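Local coordinates for protein FimX (Pseudomonas aeruginosa PAO1, PDB 3HV8) that belongs to the EAL-domain family and carries a bound C2E ligand in the pocket of that domain, at residues A148-Q160 with P180-I192. Sequence-based numbering, arbitrary orientation.
Sequences ATSYLKQAKQLTQ and PFNALKHLTVQFI
A chi1 of 59° sets Thr159 OG1 between its own backbone N and carbonyl carbon, where it can face both the preceding helical turn and Thr188, while with CG of Leu152 anti to the backbone N, CD2 of that leucine lies over the His186 ring and its CD1 meets Leu187 CD2. In this EAL-domain barrel, helix 152-164 packs on the loop leading into strand 191-194, which pairs in parallel with strand 168-174. Thr159 OG1 is used twice: it donates to Ala155 O at 2.8 Å and accepts from Thr188 N at 3.0 Å, the latter nearly straight at 171°. Ala155 O accepts from both Thr159 OG1 and Thr159 N, which reach it from opposite faces of its carbonyl plane. Leu187 inserts its CD2 against the helix backbone, 3.3 Å from Lys156 N and 3.6 Å from Ala155 CB; its other methyl, CD1, meets Ala148 CB. Leu152 CD2 makes a CH-pi contact with the His186 ring, 3.9 Å from the centroid and 15° off the normal. The extended Lys156 chain passes His186 O with its CG and shares a water between NZ and His186 ND1. A second water donates to Thr159 O at 2.7 Å and to Thr188 O at 2.8 Å.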
loop_
_atom_site.group_PDB
_atom_site.type_symbol
_atom_site.label_atom_id
_atom_site.label_comp_id
_atom_site.label_asym_id
_atom_site.label_seq_id
_atom_site.Cartn_x
_atom_site.Cartn_y
_atom_site.Cartn_z
ATOM N N ALA A 148 9.468 2.579 -7.540
ATOM C CA ALA A 148 9.564 1.473 -8.481
ATOM C C ALA A 148 10.432 1.861 -9.664
ATOM O O ALA A 148 11.182 1.045 -10.191
ATOM C CB ALA A 148 8.184 1.102 -8.986
ATOM N N THR A 149 10.299 3.115 -10.074
ATOM C CA THR A 149 10.987 3.661 -11.226
ATOM C C THR A 149 12.443 4.021 -10.885
ATOM O O THR A 149 13.363 3.744 -11.652
ATOM C CB THR A 149 10.200 4.881 -11.723
ATOM O OG1 THR A 149 8.811 4.510 -11.857
ATOM C CG2 THR A 149 10.723 5.351 -13.059
ATOM N N SER A 150 12.653 4.595 -9.707
ATOM C CA SER A 150 13.992 4.984 -9.268
ATOM C C SER A 150 14.898 3.797 -9.006
ATOM O O SER A 150 16.118 3.881 -9.178
ATOM C CB SER A 150 13.909 5.775 -7.955
ATOM O OG SER A 150 13.260 7.020 -8.109
ATOM N N TYR A 151 14.315 2.704 -8.532
ATOM C CA TYR A 151 15.071 1.531 -8.102
ATOM C C TYR A 151 14.555 0.312 -8.854
ATOM O O TYR A 151 14.200 -0.702 -8.254
ATOM C CB TYR A 151 14.918 1.329 -6.582
ATOM C CG TYR A 151 15.320 2.558 -5.803
ATOM C CD1 TYR A 151 16.662 2.854 -5.589
ATOM C CD2 TYR A 151 14.362 3.444 -5.322
ATOM C CE1 TYR A 151 17.030 3.995 -4.890
ATOM C CE2 TYR A 151 14.724 4.591 -4.621
ATOM C CZ TYR A 151 16.064 4.858 -4.423
ATOM O OH TYR A 151 16.417 6.011 -3.754
ATOM N N LEU A 152 14.499 0.434 -10.174
ATOM C CA LEU A 152 13.827 -0.565 -10.999
ATOM C C LEU A 152 14.432 -1.957 -10.856
ATOM O O LEU A 152 13.711 -2.929 -10.676
ATOM C CB LEU A 152 13.831 -0.120 -12.452
ATOM C CG LEU A 152 13.017 -0.987 -13.403
ATOM C CD1 LEU A 152 11.536 -0.833 -13.116
ATOM C CD2 LEU A 152 13.329 -0.603 -14.844
ATOM N N LYS A 153 15.755 -2.064 -10.922
ATOM C CA LYS A 153 16.384 -3.377 -10.778
ATOM C C LYS A 153 16.073 -4.009 -9.422
ATOM O O LYS A 153 15.734 -5.192 -9.336
ATOM C CB LYS A 153 17.894 -3.295 -11.023
ATOM C CG LYS A 153 18.233 -3.148 -12.502
ATOM C CD LYS A 153 19.724 -3.270 -12.789
ATOM C CE LYS A 153 20.030 -2.809 -14.212
ATOM N NZ LYS A 153 21.384 -3.230 -14.681
ATOM N N GLN A 154 16.128 -3.214 -8.356
ATOM C CA GLN A 154 15.828 -3.740 -7.031
ATOM C C GLN A 154 14.356 -4.103 -6.855
ATOM O O GLN A 154 14.029 -5.088 -6.200
ATOM C CB GLN A 154 16.241 -2.738 -5.965
ATOM C CG GLN A 154 17.714 -2.438 -6.015
ATOM C CD GLN A 154 18.025 -1.140 -6.746
ATOM O OE1 GLN A 154 17.507 -0.861 -7.837
ATOM N NE2 GLN A 154 18.881 -0.333 -6.136
ATOM N N ALA A 155 13.476 -3.319 -7.472
ATOM C CA ALA A 155 12.052 -3.604 -7.396
ATOM C C ALA A 155 11.714 -4.874 -8.185
ATOM O O ALA A 155 10.860 -5.678 -7.765
ATOM C CB ALA A 155 11.244 -2.409 -7.911
ATOM N N LYS A 156 12.390 -5.057 -9.322
ATOM C CA LYS A 156 12.258 -6.293 -10.089
ATOM C C LYS A 156 12.644 -7.498 -9.238
ATOM O O LYS A 156 11.909 -8.476 -9.136
ATOM C CB LYS A 156 13.133 -6.218 -11.336
ATOM C CG LYS A 156 13.220 -7.539 -12.092
ATOM C CD LYS A 156 14.021 -7.374 -13.379
ATOM C CE LYS A 156 14.139 -8.701 -14.113
ATOM N NZ LYS A 156 14.641 -8.531 -15.499
ATOM N N GLN A 157 13.811 -7.420 -8.616
ATOM C CA GLN A 157 14.280 -8.533 -7.808
ATOM C C GLN A 157 13.379 -8.785 -6.604
ATOM O O GLN A 157 13.049 -9.919 -6.283
ATOM C CB GLN A 157 15.718 -8.273 -7.342
ATOM C CG GLN A 157 16.714 -8.243 -8.489
ATOM C CD GLN A 157 18.073 -7.696 -8.082
ATOM O OE1 GLN A 157 18.207 -7.024 -7.057
ATOM N NE2 GLN A 157 19.088 -7.970 -8.897
ATOM N N LEU A 158 12.962 -7.712 -5.936
ATOM C CA LEU A 158 12.115 -7.887 -4.766
ATOM C C LEU A 158 10.774 -8.512 -5.138
ATOM O O LEU A 158 10.344 -9.467 -4.515
ATOM C CB LEU A 158 11.886 -6.563 -4.034
ATOM C CG LEU A 158 10.871 -6.651 -2.894
ATOM C CD1 LEU A 158 11.345 -7.593 -1.809
ATOM C CD2 LEU A 158 10.632 -5.274 -2.301
ATOM N N THR A 159 10.130 -7.978 -6.172
ATOM C CA THR A 159 8.797 -8.482 -6.529
ATOM C C THR A 159 8.827 -9.922 -7.057
ATOM O O THR A 159 7.923 -10.700 -6.789
ATOM C CB THR A 159 8.020 -7.534 -7.492
ATOM O OG1 THR A 159 8.759 -7.335 -8.700
ATOM C CG2 THR A 159 7.776 -6.186 -6.818
ATOM N N GLN A 160 9.904 -10.290 -7.746
ATOM C CA GLN A 160 10.091 -11.681 -8.153
ATOM C C GLN A 160 10.246 -12.575 -6.915
ATOM O O GLN A 160 9.664 -13.655 -6.824
ATOM C CB GLN A 160 11.302 -11.806 -9.091
ATOM C CG GLN A 160 10.998 -11.367 -10.528
ATOM C CD GLN A 160 12.229 -11.197 -11.407
ATOM O OE1 GLN A 160 12.151 -10.603 -12.483
ATOM N NE2 GLN A 160 13.364 -11.716 -10.959
ATOM N N PRO A 180 4.167 5.583 -17.612
ATOM C CA PRO A 180 3.969 4.778 -16.399
ATOM C C PRO A 180 3.868 3.282 -16.688
ATOM O O PRO A 180 4.185 2.467 -15.814
ATOM C CB PRO A 180 2.648 5.297 -15.816
ATOM C CG PRO A 180 2.202 6.421 -16.663
ATOM C CD PRO A 180 3.067 6.523 -17.874
ATOM N N PHE A 181 3.431 2.910 -17.889
ATOM C CA PHE A 181 3.268 1.491 -18.180
ATOM C C PHE A 181 4.585 0.738 -18.425
ATOM O O PHE A 181 4.624 -0.489 -18.322
ATOM C CB PHE A 181 2.250 1.286 -19.317
ATOM C CG PHE A 181 0.845 1.568 -18.893
ATOM C CD1 PHE A 181 0.042 0.552 -18.395
ATOM C CD2 PHE A 181 0.341 2.856 -18.932
ATOM C CE1 PHE A 181 -1.253 0.812 -17.969
ATOM C CE2 PHE A 181 -0.960 3.129 -18.499
ATOM C CZ PHE A 181 -1.757 2.093 -18.022
ATOM N N ASN A 182 5.655 1.472 -18.710
ATOM C CA ASN A 182 6.946 0.842 -18.977
ATOM C C ASN A 182 7.436 0.059 -17.765
ATOM O O ASN A 182 7.983 -1.034 -17.881
ATOM C CB ASN A 182 8.004 1.877 -19.358
ATOM C CG ASN A 182 7.832 2.411 -20.765
ATOM O OD1 ASN A 182 8.550 3.321 -21.183
ATOM N ND2 ASN A 182 6.888 1.850 -21.505
ATOM N N ALA A 183 7.245 0.631 -16.589
ATOM C CA ALA A 183 7.714 -0.019 -15.375
ATOM C C ALA A 183 7.129 -1.418 -15.213
ATOM O O ALA A 183 7.809 -2.320 -14.719
ATOM C CB ALA A 183 7.374 0.842 -14.167
ATOM N N LEU A 184 5.886 -1.598 -15.646
ATOM C CA LEU A 184 5.182 -2.870 -15.493
ATOM C C LEU A 184 5.779 -4.003 -16.342
ATOM O O LEU A 184 5.519 -5.178 -16.089
ATOM C CB LEU A 184 3.688 -2.688 -15.787
ATOM C CG LEU A 184 3.061 -1.514 -15.028
ATOM C CD1 LEU A 184 1.561 -1.484 -15.249
ATOM C CD2 LEU A 184 3.390 -1.586 -13.540
ATOM N N LYS A 185 6.599 -3.647 -17.327
ATOM C CA LYS A 185 7.306 -4.651 -18.139
ATOM C C LYS A 185 8.356 -5.408 -17.323
ATOM O O LYS A 185 8.883 -6.447 -17.755
ATOM C CB LYS A 185 7.993 -3.991 -19.334
ATOM C CG LYS A 185 7.083 -3.245 -20.295
ATOM C CD LYS A 185 7.918 -2.308 -21.165
ATOM C CE LYS A 185 7.084 -1.591 -22.212
ATOM N NZ LYS A 185 7.946 -0.803 -23.141
ATOM N N HIS A 186 8.658 -4.893 -16.136
ATOM C CA HIS A 186 9.819 -5.359 -15.385
ATOM C C HIS A 186 9.465 -5.969 -14.050
ATOM O O HIS A 186 10.256 -6.718 -13.492
ATOM C CB HIS A 186 10.773 -4.193 -15.139
ATOM C CG HIS A 186 11.260 -3.547 -16.395
ATOM N ND1 HIS A 186 12.313 -4.057 -17.124
ATOM C CD2 HIS A 186 10.845 -2.441 -17.054
ATOM C CE1 HIS A 186 12.522 -3.292 -18.180
ATOM N NE2 HIS A 186 11.643 -2.307 -18.163
ATOM N N LEU A 187 8.280 -5.643 -13.539
ATOM C CA LEU A 187 7.915 -5.948 -12.164
ATOM C C LEU A 187 6.858 -7.035 -12.100
ATOM O O LEU A 187 6.138 -7.264 -13.072
ATOM C CB LEU A 187 7.406 -4.687 -11.472
ATOM C CG LEU A 187 8.370 -3.500 -11.566
ATOM C CD1 LEU A 187 7.767 -2.231 -10.981
ATOM C CD2 LEU A 187 9.718 -3.821 -10.904
ATOM N N THR A 188 6.764 -7.699 -10.955
ATOM C CA THR A 188 5.773 -8.735 -10.709
ATOM C C THR A 188 4.746 -8.119 -9.761
ATOM O O THR A 188 4.948 -8.055 -8.546
ATOM C CB THR A 188 6.420 -9.973 -10.087
ATOM O OG1 THR A 188 7.519 -10.388 -10.921
ATOM C CG2 THR A 188 5.447 -11.106 -9.943
ATOM N N VAL A 189 3.670 -7.592 -10.329
ATOM C CA VAL A 189 2.658 -6.927 -9.522
ATOM C C VAL A 189 1.278 -7.292 -10.039
ATOM O O VAL A 189 1.075 -7.490 -11.243
ATOM C CB VAL A 189 2.840 -5.393 -9.500
ATOM C CG1 VAL A 189 4.181 -5.004 -8.878
ATOM C CG2 VAL A 189 2.715 -4.821 -10.897
ATOM N N GLN A 190 0.331 -7.393 -9.122
ATOM C CA GLN A 190 -1.023 -7.781 -9.481
ATOM C C GLN A 190 -1.989 -6.607 -9.369
ATOM O O GLN A 190 -3.016 -6.589 -10.055
ATOM C CB GLN A 190 -1.503 -8.930 -8.601
ATOM C CG GLN A 190 -0.691 -10.225 -8.760
ATOM C CD GLN A 190 0.555 -10.228 -7.915
ATOM O OE1 GLN A 190 0.683 -9.444 -6.976
ATOM N NE2 GLN A 190 1.495 -11.101 -8.252
ATOM N N PHE A 191 -1.677 -5.641 -8.509
ATOM C CA PHE A 191 -2.580 -4.513 -8.273
ATOM C C PHE A 191 -1.886 -3.222 -8.655
ATOM O O PHE A 191 -0.679 -3.054 -8.398
ATOM C CB PHE A 191 -2.968 -4.385 -6.785
ATOM C CG PHE A 191 -3.664 -5.600 -6.193
ATOM C CD1 PHE A 191 -5.053 -5.652 -6.086
ATOM C CD2 PHE A 191 -2.923 -6.641 -5.648
ATOM C CE1 PHE A 191 -5.678 -6.763 -5.501
ATOM C CE2 PHE A 191 -3.537 -7.737 -5.064
ATOM C CZ PHE A 191 -4.915 -7.802 -4.981
ATOM N N ILE A 192 -2.645 -2.273 -9.195
ATOM C CA ILE A 192 -2.110 -0.949 -9.486
ATOM C C ILE A 192 -3.057 0.086 -8.908
ATOM O O ILE A 192 -4.256 0.129 -9.270
ATOM C CB ILE A 192 -1.953 -0.707 -11.004
ATOM C CG1 ILE A 192 -0.973 -1.708 -11.639
ATOM C CG2 ILE A 192 -1.513 0.721 -11.265
ATOM C CD1 ILE A 192 0.499 -1.523 -11.176
HETATM O O HOH W 1 13.643 -6.298 -16.759
HETATM O O HOH W 2 5.331 -9.887 -6.404
#